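Local coordinates for protein extracellular sialidase/neuraminidase, putative (Aspergillus fumigatus, PDB 2XZI) that hydrolyses glycosides of sialic-acid-type sugars, acting as a KDNase that prefers the deaminated sugar Kdn and probably releases it from the ends of glycan chains, at residues N2-K6 with L377-N382; R39-R45 with Y338-T344; G204-I208 with S219-L223. Numbering follows the deposited sequence.

The chain starts at residues 2-6 and all but ends at 377-382, so interaction 1 closes a loop around nearly the whole propeller; strand 12-18, just after the first segment, pairs with strand 368-375, just before the second, in the last blade. Nested inside that loop, interaction 2 sets strand 39-45 of the first blade beside strand 338-343 of the last, near the middle of the molecule. Interaction 3 is nested again within it and is far more local, a hairpin in a blade in between. None touches another: the centres of interactions 1 and 2 are about 21 Å apart, those of 2 and 3 about 22 Å, and those of 1 and 3 about 35 Å.

Interaction 1 of 3, residues N2-K6 with L377-N382; sequences NDPAK and LSWILN
This is a terminus-to-terminus packing contact on the periphery of the propeller: the loop leading to strand 12-18 lies against the short helix that follows strand 368-375. Asp-3 (chi1 t) begins an Asx turn, its OD1 accepting from Ala-5 N at 2.9 Å, and Pro-4 to Lys-6 wind into a 3-10 turn with Lys-6 N 3.2 Å from Asp-3 O. The closest CA approach is Lys-6 to Ser-378, 4.4 Å. Ala-5 points at the helix, its CB 3.7 Å from Leu-377 CB and 4.0 Å from Leu-381 CD1, both leucines having chi1 m and chi2 t. Lys-6 is fully extended and runs past the helix end, with CE 3.5 Å from Leu-381 O. Asn-382, the first residue to leave helical geometry, turns ND2 (chi1 m) to Lys-6 O at 3.1 Å and back to Ser-378 O at 2.9 Å. Beyond the pair, Asp-3 makes a salt bridge to Arg-290 and a hydrogen bond to Tyr-311, while Ser-378 OG bonds Ala-8 O. The chemistry is thus divided: a small apolar patch is flanked by one direct hydrogen bond, and the aspartate's charge is answered by the neighbouring blade instead of the helix.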
loop_
_atom_site.group_PDB
_atom_site.type_symbol
_atom_site.label_atom_id
_atom_site.label_comp_id
_atom_site.label_asym_id
_atom_site.label_seq_id
_atom_site.Cartn_x
_atom_site.Cartn_y
_atom_site.Cartn_z
ATOM N N ASN A 2 12.081 25.340 -12.349
ATOM C CA ASN A 2 11.733 26.072 -11.099
ATOM C C ASN A 2 10.551 25.414 -10.403
ATOM O O ASN A 2 9.568 25.054 -11.046
ATOM C CB ASN A 2 11.379 27.534 -11.405
ATOM C CG ASN A 2 12.434 28.238 -12.234
ATOM O OD1 ASN A 2 13.562 28.452 -11.780
ATOM N ND2 ASN A 2 12.065 28.614 -13.460
ATOM N N ASP A 3 10.662 25.244 -9.088
ATOM C CA ASP A 3 9.563 24.706 -8.291
ATOM C C ASP A 3 9.368 25.619 -7.094
ATOM O O ASP A 3 10.228 25.653 -6.190
ATOM C CB ASP A 3 9.830 23.259 -7.858
ATOM C CG ASP A 3 8.606 22.606 -7.199
ATOM O OD1 ASP A 3 7.745 23.330 -6.676
ATOM O OD2 ASP A 3 8.501 21.363 -7.208
ATOM N N PRO A 4 8.244 26.359 -7.083
ATOM C CA PRO A 4 7.972 27.332 -6.026
ATOM C C PRO A 4 7.843 26.676 -4.662
ATOM O O PRO A 4 8.001 27.349 -3.648
ATOM C CB PRO A 4 6.620 27.936 -6.435
ATOM C CG PRO A 4 5.985 26.884 -7.297
ATOM C CD PRO A 4 7.130 26.300 -8.054
ATOM N N ALA A 5 7.550 25.376 -4.631
ATOM C CA ALA A 5 7.390 24.675 -3.353
ATOM C C ALA A 5 8.654 24.662 -2.501
ATOM O O ALA A 5 8.581 24.604 -1.271
ATOM C CB ALA A 5 6.926 23.250 -3.592
ATOM N N LYS A 6 9.811 24.720 -3.143
ATOM C CA LYS A 6 11.081 24.733 -2.421
ATOM C C LYS A 6 11.187 25.941 -1.488
ATOM O O LYS A 6 11.892 25.878 -0.474
ATOM C CB LYS A 6 12.251 24.671 -3.395
ATOM C CG LYS A 6 13.609 24.426 -2.721
ATOM C CD LYS A 6 14.706 24.166 -3.741
ATOM C CE LYS A 6 16.012 23.796 -3.067
ATOM N NZ LYS A 6 17.130 23.694 -4.062
ATOM N N LEU A 377 6.297 19.214 0.082
ATOM C CA LEU A 377 7.197 19.190 -1.064
ATOM C C LEU A 377 8.496 19.902 -0.724
ATOM O O LEU A 377 9.575 19.444 -1.106
ATOM C CB LEU A 377 6.540 19.834 -2.282
ATOM C CG LEU A 377 5.360 19.088 -2.894
ATOM C CD1 LEU A 377 4.729 20.001 -3.930
ATOM C CD2 LEU A 377 5.781 17.742 -3.496
ATOM N N SER A 378 8.393 21.014 0.009
ATOM C CA SER A 378 9.582 21.743 0.438
ATOM C C SER A 378 10.557 20.861 1.203
ATOM O O SER A 378 11.752 20.939 0.994
ATOM C CB SER A 378 9.202 22.905 1.330
ATOM O OG SER A 378 10.383 23.522 1.788
ATOM N N TRP A 379 10.039 20.007 2.076
ATOM C CA TRP A 379 10.914 19.104 2.810
ATOM C C TRP A 379 11.697 18.196 1.853
ATOM O O TRP A 379 12.912 18.028 2.001
ATOM C CB TRP A 379 10.155 18.294 3.864
ATOM C CG TRP A 379 11.062 17.424 4.658
ATOM C CD1 TRP A 379 11.790 17.783 5.753
ATOM C CD2 TRP A 379 11.367 16.051 4.402
ATOM N NE1 TRP A 379 12.519 16.713 6.208
ATOM C CE2 TRP A 379 12.276 15.632 5.403
ATOM C CE3 TRP A 379 10.951 15.122 3.434
ATOM C CZ2 TRP A 379 12.786 14.325 5.458
ATOM C CZ3 TRP A 379 11.443 13.817 3.499
ATOM C CH2 TRP A 379 12.349 13.433 4.505
ATOM N N ILE A 380 11.028 17.636 0.849
ATOM C CA ILE A 380 11.722 16.784 -0.112
ATOM C C ILE A 380 12.782 17.576 -0.869
ATOM O O ILE A 380 13.929 17.136 -0.993
ATOM C CB ILE A 380 10.762 16.174 -1.146
ATOM C CG1 ILE A 380 9.650 15.371 -0.456
ATOM C CG2 ILE A 380 11.529 15.272 -2.118
ATOM C CD1 ILE A 380 8.556 14.823 -1.417
ATOM N N LEU A 381 12.380 18.736 -1.386
ATOM C CA LEU A 381 13.236 19.569 -2.254
ATOM C C LEU A 381 14.446 20.188 -1.564
ATOM O O LEU A 381 15.444 20.479 -2.219
ATOM C CB LEU A 381 12.403 20.658 -2.932
ATOM C CG LEU A 381 11.356 20.115 -3.898
ATOM C CD1 LEU A 381 10.333 21.214 -4.214
ATOM C CD2 LEU A 381 12.019 19.553 -5.152
ATOM N N ASN A 382 14.358 20.383 -0.254
ATOM C CA ASN A 382 15.466 20.926 0.523
ATOM C C ASN A 382 16.388 19.846 1.096
ATOM O O ASN A 382 17.245 20.129 1.940
ATOM C CB ASN A 382 14.922 21.895 1.575
ATOM C CG ASN A 382 14.511 23.219 0.947
ATOM O OD1 ASN A 382 15.361 23.989 0.495
ATOM N ND2 ASN A 382 13.206 23.486 0.896
HETATM O O HOH W 1 15.804 20.708 -4.913
#

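Interaction 2 of 3, residues R39-R45 with Y338-T344; sequences RIPAVVR and YSSMTKT. With KDM (deamino-alpha-neuraminic acid), chain C.
Tyr-338 (chi1 m) presents one ring face to two neighbours on strand 39-45: Arg-39 CZ lies 4.9 Å from the ring centroid in a cation-pi contact, and Ile-40 CD1, 4.0 Å from the same centroid, makes a CH-pi contact. Ile-40 has positive phi (66°, psi 65°), a kink in the strand. The two strands run parallel, 5° apart with axes 5.6 Å at closest, the CA atoms of Ile-40 and Tyr-338, Pro-41 and Ser-339, Ala-42 and Ser-340, and Val-44 and Thr-342 nearest each other, 5.2 to 6.1 Å apart. Side chain and solvent do the bridging: Val-43 N donates to Ser-340 OG (2.9 Å), one water donates to Val-43 O (2.7 Å) and Met-341 O (2.8 Å), and another accepts from Arg-45 N (3.0 Å) and lies 2.5 Å from Thr-342 OG1. Arg-39 reaches KDM O1A through NH1 (3.1 Å) and NH2 (2.9 Å) while its NE is salt-bridged to Glu-354; Tyr-338 OH, 3.0 Å from KDM O6, bonds Glu-229. Innermost strands of adjoining blades meet at the heart of a six-bladed sialidase propeller, bearing one arginine of the carboxylate-binding triad and, as in other sialidases, probably the nucleophilic tyrosine.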
loop_
_atom_site.group_PDB
_atom_site.type_symbol
_atom_site.label_atom_id
_atom_site.label_comp_id
_atom_site.label_asym_id
_atom_site.label_seq_id
_atom_site.Cartn_x
_atom_site.Cartn_y
_atom_site.Cartn_z
ATOM N N ARG A 39 1.885 -5.138 9.177
ATOM C CA ARG A 39 2.599 -5.014 7.897
ATOM C C ARG A 39 1.626 -4.628 6.797
ATOM O O ARG A 39 0.412 -4.615 7.008
ATOM C CB ARG A 39 3.275 -6.341 7.543
ATOM C CG ARG A 39 4.557 -6.644 8.326
ATOM C CD ARG A 39 5.476 -7.596 7.562
ATOM N NE ARG A 39 5.843 -6.982 6.299
ATOM C CZ ARG A 39 6.229 -7.625 5.207
ATOM N NH1 ARG A 39 6.362 -8.942 5.193
ATOM N NH2 ARG A 39 6.468 -6.918 4.106
ATOM N N ILE A 40 2.184 -4.286 5.639
ATOM C CA ILE A 40 1.398 -4.116 4.413
ATOM C C ILE A 40 0.422 -2.929 4.489
ATOM O O ILE A 40 -0.796 -3.112 4.455
ATOM C CB ILE A 40 0.671 -5.435 3.980
ATOM C CG1 ILE A 40 1.496 -6.709 4.276
ATOM C CG2 ILE A 40 0.314 -5.376 2.507
ATOM C CD1 ILE A 40 2.859 -6.770 3.643
ATOM N N PRO A 41 0.966 -1.704 4.598
ATOM C CA PRO A 41 0.161 -0.482 4.738
ATOM C C PRO A 41 -0.578 -0.044 3.471
ATOM O O PRO A 41 -0.131 -0.295 2.345
ATOM C CB PRO A 41 1.202 0.584 5.096
ATOM C CG PRO A 41 2.455 0.079 4.427
ATOM C CD PRO A 41 2.408 -1.407 4.686
ATOM N N ALA A 42 -1.707 0.623 3.672
ATOM C CA ALA A 42 -2.389 1.319 2.588
ATOM C C ALA A 42 -3.031 2.545 3.198
ATOM O O ALA A 42 -3.599 2.446 4.284
ATOM C CB ALA A 42 -3.446 0.436 1.996
ATOM N N VAL A 43 -3.003 3.673 2.510
ATOM C CA VAL A 43 -3.586 4.916 3.039
ATOM C C VAL A 43 -4.277 5.713 1.941
ATOM O O VAL A 43 -3.773 5.805 0.805
ATOM C CB VAL A 43 -2.524 5.780 3.787
ATOM C CG1 VAL A 43 -1.454 6.333 2.822
ATOM C CG2 VAL A 43 -3.183 6.893 4.608
ATOM N N VAL A 44 -5.451 6.246 2.286
ATOM C CA VAL A 44 -6.158 7.155 1.395
ATOM C C VAL A 44 -6.763 8.313 2.157
ATOM O O VAL A 44 -7.101 8.197 3.314
ATOM C CB VAL A 44 -7.280 6.450 0.575
ATOM C CG1 VAL A 44 -6.673 5.458 -0.445
ATOM C CG2 VAL A 44 -8.312 5.789 1.491
ATOM N N ARG A 45 -6.890 9.441 1.474
ATOM C CA ARG A 45 -7.663 10.563 1.970
ATOM C C ARG A 45 -9.011 10.523 1.259
ATOM O O ARG A 45 -9.077 10.364 0.038
ATOM C CB ARG A 45 -6.936 11.874 1.646
ATOM C CG ARG A 45 -7.664 13.095 2.195
ATOM C CD ARG A 45 -7.267 14.348 1.483
ATOM N NE ARG A 45 -8.089 14.546 0.295
ATOM C CZ ARG A 45 -7.718 15.259 -0.765
ATOM N NH1 ARG A 45 -6.521 15.840 -0.805
ATOM N NH2 ARG A 45 -8.543 15.376 -1.796
ATOM N N TYR A 338 7.577 -1.949 2.918
ATOM C CA TYR A 338 6.402 -1.511 2.137
ATOM C C TYR A 338 5.943 -0.121 2.568
ATOM O O TYR A 338 6.158 0.296 3.714
ATOM C CB TYR A 338 5.225 -2.470 2.335
ATOM C CG TYR A 338 5.315 -3.823 1.660
ATOM C CD1 TYR A 338 6.511 -4.557 1.604
ATOM C CD2 TYR A 338 4.163 -4.398 1.118
ATOM C CE1 TYR A 338 6.542 -5.833 0.990
ATOM C CE2 TYR A 338 4.194 -5.628 0.507
ATOM C CZ TYR A 338 5.381 -6.340 0.440
ATOM O OH TYR A 338 5.395 -7.591 -0.154
ATOM N N SER A 339 5.295 0.600 1.655
ATOM C CA SER A 339 4.862 1.959 1.929
ATOM C C SER A 339 3.593 2.300 1.166
ATOM O O SER A 339 3.215 1.603 0.222
ATOM C CB SER A 339 5.974 2.944 1.552
ATOM O OG SER A 339 6.177 2.921 0.143
ATOM N N SER A 340 2.945 3.389 1.585
ATOM C CA SER A 340 1.748 3.904 0.925
ATOM C C SER A 340 1.704 5.408 1.104
ATOM O O SER A 340 2.040 5.906 2.179
ATOM C CB SER A 340 0.489 3.260 1.509
ATOM O OG SER A 340 -0.671 3.613 0.771
ATOM N N MET A 341 1.311 6.125 0.052
ATOM C CA MET A 341 1.189 7.578 0.133
ATOM C C MET A 341 -0.173 8.104 -0.288
ATOM O O MET A 341 -0.824 7.560 -1.191
ATOM C CB MET A 341 2.232 8.275 -0.765
ATOM C CG MET A 341 3.677 8.011 -0.386
ATOM S SD MET A 341 4.788 8.901 -1.487
ATOM C CE MET A 341 4.599 7.976 -3.027
ATOM N N THR A 342 -0.553 9.204 0.345
ATOM C CA THR A 342 -1.727 9.989 -0.036
ATOM C C THR A 342 -1.397 11.483 0.057
ATOM O O THR A 342 -0.443 11.887 0.724
ATOM C CB THR A 342 -2.956 9.653 0.833
ATOM O OG1 THR A 342 -4.122 10.271 0.264
ATOM C CG2 THR A 342 -2.763 10.160 2.248
ATOM N N LYS A 343 -2.181 12.306 -0.635
ATOM C CA LYS A 343 -2.178 13.724 -0.343
ATOM C C LYS A 343 -3.100 13.978 0.831
ATOM O O LYS A 343 -4.168 13.374 0.910
ATOM C CB LYS A 343 -2.683 14.514 -1.544
ATOM C CG LYS A 343 -1.801 14.417 -2.757
ATOM C CD LYS A 343 -2.239 15.383 -3.837
ATOM C CE LYS A 343 -3.465 14.880 -4.571
ATOM N NZ LYS A 343 -3.707 15.677 -5.802
ATOM N N THR A 344 -2.694 14.861 1.735
ATOM C CA THR A 344 -3.550 15.259 2.854
ATOM C C THR A 344 -4.316 16.513 2.476
ATOM O O THR A 344 -3.993 17.186 1.487
ATOM C CB THR A 344 -2.732 15.586 4.120
ATOM O OG1 THR A 344 -1.940 16.762 3.888
ATOM C CG2 THR A 344 -1.823 14.420 4.513
HETATM C C2 KDM C . 6.292 -10.417 1.126
HETATM C C1 KDM C . 7.538 -9.557 1.301
HETATM C C3 KDM C . 5.116 -9.838 1.936
HETATM C C4 KDM C . 3.723 -10.186 1.335
HETATM C C5 KDM C . 3.734 -11.317 0.300
HETATM C C6 KDM C . 4.740 -10.967 -0.825
HETATM C C7 KDM C . 5.004 -12.136 -1.787
HETATM C C8 KDM C . 5.861 -11.670 -2.978
HETATM C C9 KDM C . 6.171 -12.829 -3.910
HETATM O O5 KDM C . 2.403 -11.562 -0.221
HETATM O O1A KDM C . 7.624 -8.831 2.319
HETATM O O1B KDM C . 8.399 -9.667 0.396
HETATM O O4 KDM C . 2.865 -10.560 2.413
HETATM O O6 KDM C . 6.037 -10.516 -0.310
HETATM O O7 KDM C . 5.687 -13.174 -1.080
HETATM O O8 KDM C . 5.170 -10.672 -3.742
HETATM O O9 KDM C . 4.930 -13.259 -4.492
HETATM O O2 KDM C . 6.662 -11.703 1.638
HETATM O O HOH W 2 -3.432 6.689 -1.720
HETATM O O HOH W 3 -5.790 9.311 -1.268
#

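Interaction 3 of 3, residues G204-I208 with S219-L223; sequences GRNII and SVQRL. With NO2 (nitrite ion), chain H.
Five backbone hydrogen bonds and one between side chains join these strands. Asn-206 and Gln-221 form a hydrogen-bonded antiparallel pair, Asn-206 N to Gln-221 O and Gln-221 N to Asn-206 O both at 2.9 Å, and their amides repeat the link, Asn-206 ND2 to Gln-221 OE1 at 2.8 Å. Ile-208 and Ser-219 do likewise: Ile-208 N to Ser-219 O and Ser-219 N to Ile-208 O, each 2.9 Å. At the far end Leu-223 N donates to Gly-204 O at 3.0 Å, Gly-204 having positive phi (64°). Between them sit the non-hydrogen-bonded pairs Arg-205 with Arg-222 (CA-CA 4.4 Å) and Ile-207 with Val-220 (4.8 Å); the axes cross at 154°, 4.6 Å apart. Asn-206, Ile-208, Ser-219 and Gln-221 share one face, where Asn-206 and Gln-221 rest on Phe-262; Ile-208 CD1 is 4.0 Å from Gln-221 OE1. Ser-219 OG (chi1 p) donates at 3.0 Å to O2 of a nitrite ion, probably from the crystallisation liquor, which Arg-210 also binds, and accepts a hydrogen bond from a water (2.8 Å) that also donates to Ile-208 O (3.0 Å). On the other face Arg-205 CD meets Val-220 CG1 at 3.8 Å, its guanidinium salt-bridged to Asp-183. This is a regular beta hairpin, the two last strands of a four-stranded antiparallel propeller blade, with 217-222 at the blade's edge.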
loop_
_atom_site.group_PDB
_atom_site.type_symbol
_atom_site.label_atom_id
_atom_site.label_comp_id
_atom_site.label_asym_id
_atom_site.label_seq_id
_atom_site.Cartn_x
_atom_site.Cartn_y
_atom_site.Cartn_z
ATOM N N GLY A 204 -0.268 -9.356 -12.554
ATOM C CA GLY A 204 -0.455 -9.643 -13.986
ATOM C C GLY A 204 -1.576 -8.877 -14.683
ATOM O O GLY A 204 -1.912 -9.197 -15.827
ATOM N N ARG A 205 -2.172 -7.869 -14.039
ATOM C CA ARG A 205 -3.388 -7.262 -14.590
ATOM C C ARG A 205 -3.753 -5.994 -13.851
ATOM O O ARG A 205 -3.335 -5.804 -12.704
ATOM C CB ARG A 205 -4.547 -8.256 -14.491
ATOM C CG ARG A 205 -5.108 -8.470 -13.079
ATOM C CD ARG A 205 -5.745 -9.850 -13.002
ATOM N NE ARG A 205 -6.510 -10.125 -11.781
ATOM C CZ ARG A 205 -6.011 -10.506 -10.604
ATOM N NH1 ARG A 205 -4.702 -10.585 -10.397
ATOM N NH2 ARG A 205 -6.853 -10.802 -9.618
ATOM N N ASN A 206 -4.514 -5.125 -14.511
ATOM C CA ASN A 206 -5.252 -4.066 -13.813
ATOM C C ASN A 206 -6.714 -4.465 -13.718
ATOM O O ASN A 206 -7.251 -5.129 -14.612
ATOM C CB ASN A 206 -5.178 -2.740 -14.559
ATOM C CG ASN A 206 -3.792 -2.175 -14.632
ATOM O OD1 ASN A 206 -3.031 -2.216 -13.668
ATOM N ND2 ASN A 206 -3.472 -1.577 -15.778
ATOM N N ILE A 207 -7.355 -4.061 -12.634
ATOM C CA ILE A 207 -8.806 -4.171 -12.514
ATOM C C ILE A 207 -9.365 -2.788 -12.826
ATOM O O ILE A 207 -8.936 -1.795 -12.248
ATOM C CB ILE A 207 -9.204 -4.639 -11.102
ATOM C CG1 ILE A 207 -8.725 -6.074 -10.892
ATOM C CG2 ILE A 207 -10.719 -4.582 -10.911
ATOM C CD1 ILE A 207 -8.585 -6.485 -9.445
ATOM N N ILE A 208 -10.292 -2.720 -13.773
ATOM C CA ILE A 208 -10.826 -1.447 -14.214
ATOM C C ILE A 208 -12.271 -1.312 -13.781
ATOM O O ILE A 208 -13.079 -2.233 -13.991
ATOM C CB ILE A 208 -10.774 -1.327 -15.755
ATOM C CG1 ILE A 208 -9.427 -1.825 -16.315
ATOM C CG2 ILE A 208 -11.147 0.089 -16.195
ATOM C CD1 ILE A 208 -8.169 -1.059 -15.841
ATOM N N SER A 219 -13.863 -4.910 -14.761
ATOM C CA SER A 219 -13.333 -5.805 -15.792
ATOM C C SER A 219 -11.826 -5.945 -15.602
ATOM O O SER A 219 -11.222 -5.217 -14.795
ATOM C CB SER A 219 -13.662 -5.276 -17.182
ATOM O OG SER A 219 -13.071 -4.022 -17.385
ATOM N N VAL A 220 -11.225 -6.891 -16.315
ATOM C CA VAL A 220 -9.797 -7.156 -16.183
ATOM C C VAL A 220 -9.043 -6.741 -17.438
ATOM O O VAL A 220 -9.416 -7.128 -18.557
ATOM C CB VAL A 220 -9.524 -8.646 -15.920
ATOM C CG1 VAL A 220 -8.019 -8.916 -15.878
ATOM C CG2 VAL A 220 -10.195 -9.100 -14.636
ATOM N N GLN A 221 -7.980 -5.976 -17.243
ATOM C CA GLN A 221 -7.037 -5.651 -18.298
ATOM C C GLN A 221 -5.773 -6.473 -18.065
ATOM O O GLN A 221 -4.983 -6.190 -17.138
ATOM C CB GLN A 221 -6.729 -4.156 -18.297
ATOM C CG GLN A 221 -5.679 -3.769 -19.314
ATOM C CD GLN A 221 -5.283 -2.307 -19.231
ATOM O OE1 GLN A 221 -5.031 -1.772 -18.147
ATOM N NE2 GLN A 221 -5.176 -1.658 -20.387
ATOM N N ARG A 222 -5.587 -7.521 -18.857
ATOM C CA ARG A 222 -4.404 -8.372 -18.692
ATOM C C ARG A 222 -3.156 -7.655 -19.181
ATOM O O ARG A 222 -3.192 -6.931 -20.175
ATOM C CB ARG A 222 -4.553 -9.706 -19.435
ATOM C CG ARG A 222 -5.720 -10.585 -18.982
ATOM C CD ARG A 222 -5.548 -11.108 -17.552
ATOM N NE ARG A 222 -4.531 -12.157 -17.409
ATOM C CZ ARG A 222 -4.739 -13.454 -17.665
ATOM N NH1 ARG A 222 -5.901 -13.883 -18.141
ATOM N NH2 ARG A 222 -3.776 -14.323 -17.468
ATOM N N LEU A 223 -2.063 -7.851 -18.453
ATOM C CA LEU A 223 -0.787 -7.220 -18.765
ATOM C C LEU A 223 0.334 -8.209 -18.894
ATOM O O LEU A 223 0.670 -8.889 -17.920
ATOM C CB LEU A 223 -0.373 -6.242 -17.668
ATOM C CG LEU A 223 -1.343 -5.133 -17.312
ATOM C CD1 LEU A 223 -0.918 -4.483 -15.980
ATOM C CD2 LEU A 223 -1.446 -4.122 -18.441
HETATM N N NO2 H . -9.996 -3.247 -20.227
HETATM O O1 NO2 H . -9.629 -1.854 -20.475
HETATM O O2 NO2 H . -11.362 -3.317 -19.702
HETATM O O HOH W 4 -14.804 -1.993 -16.470
#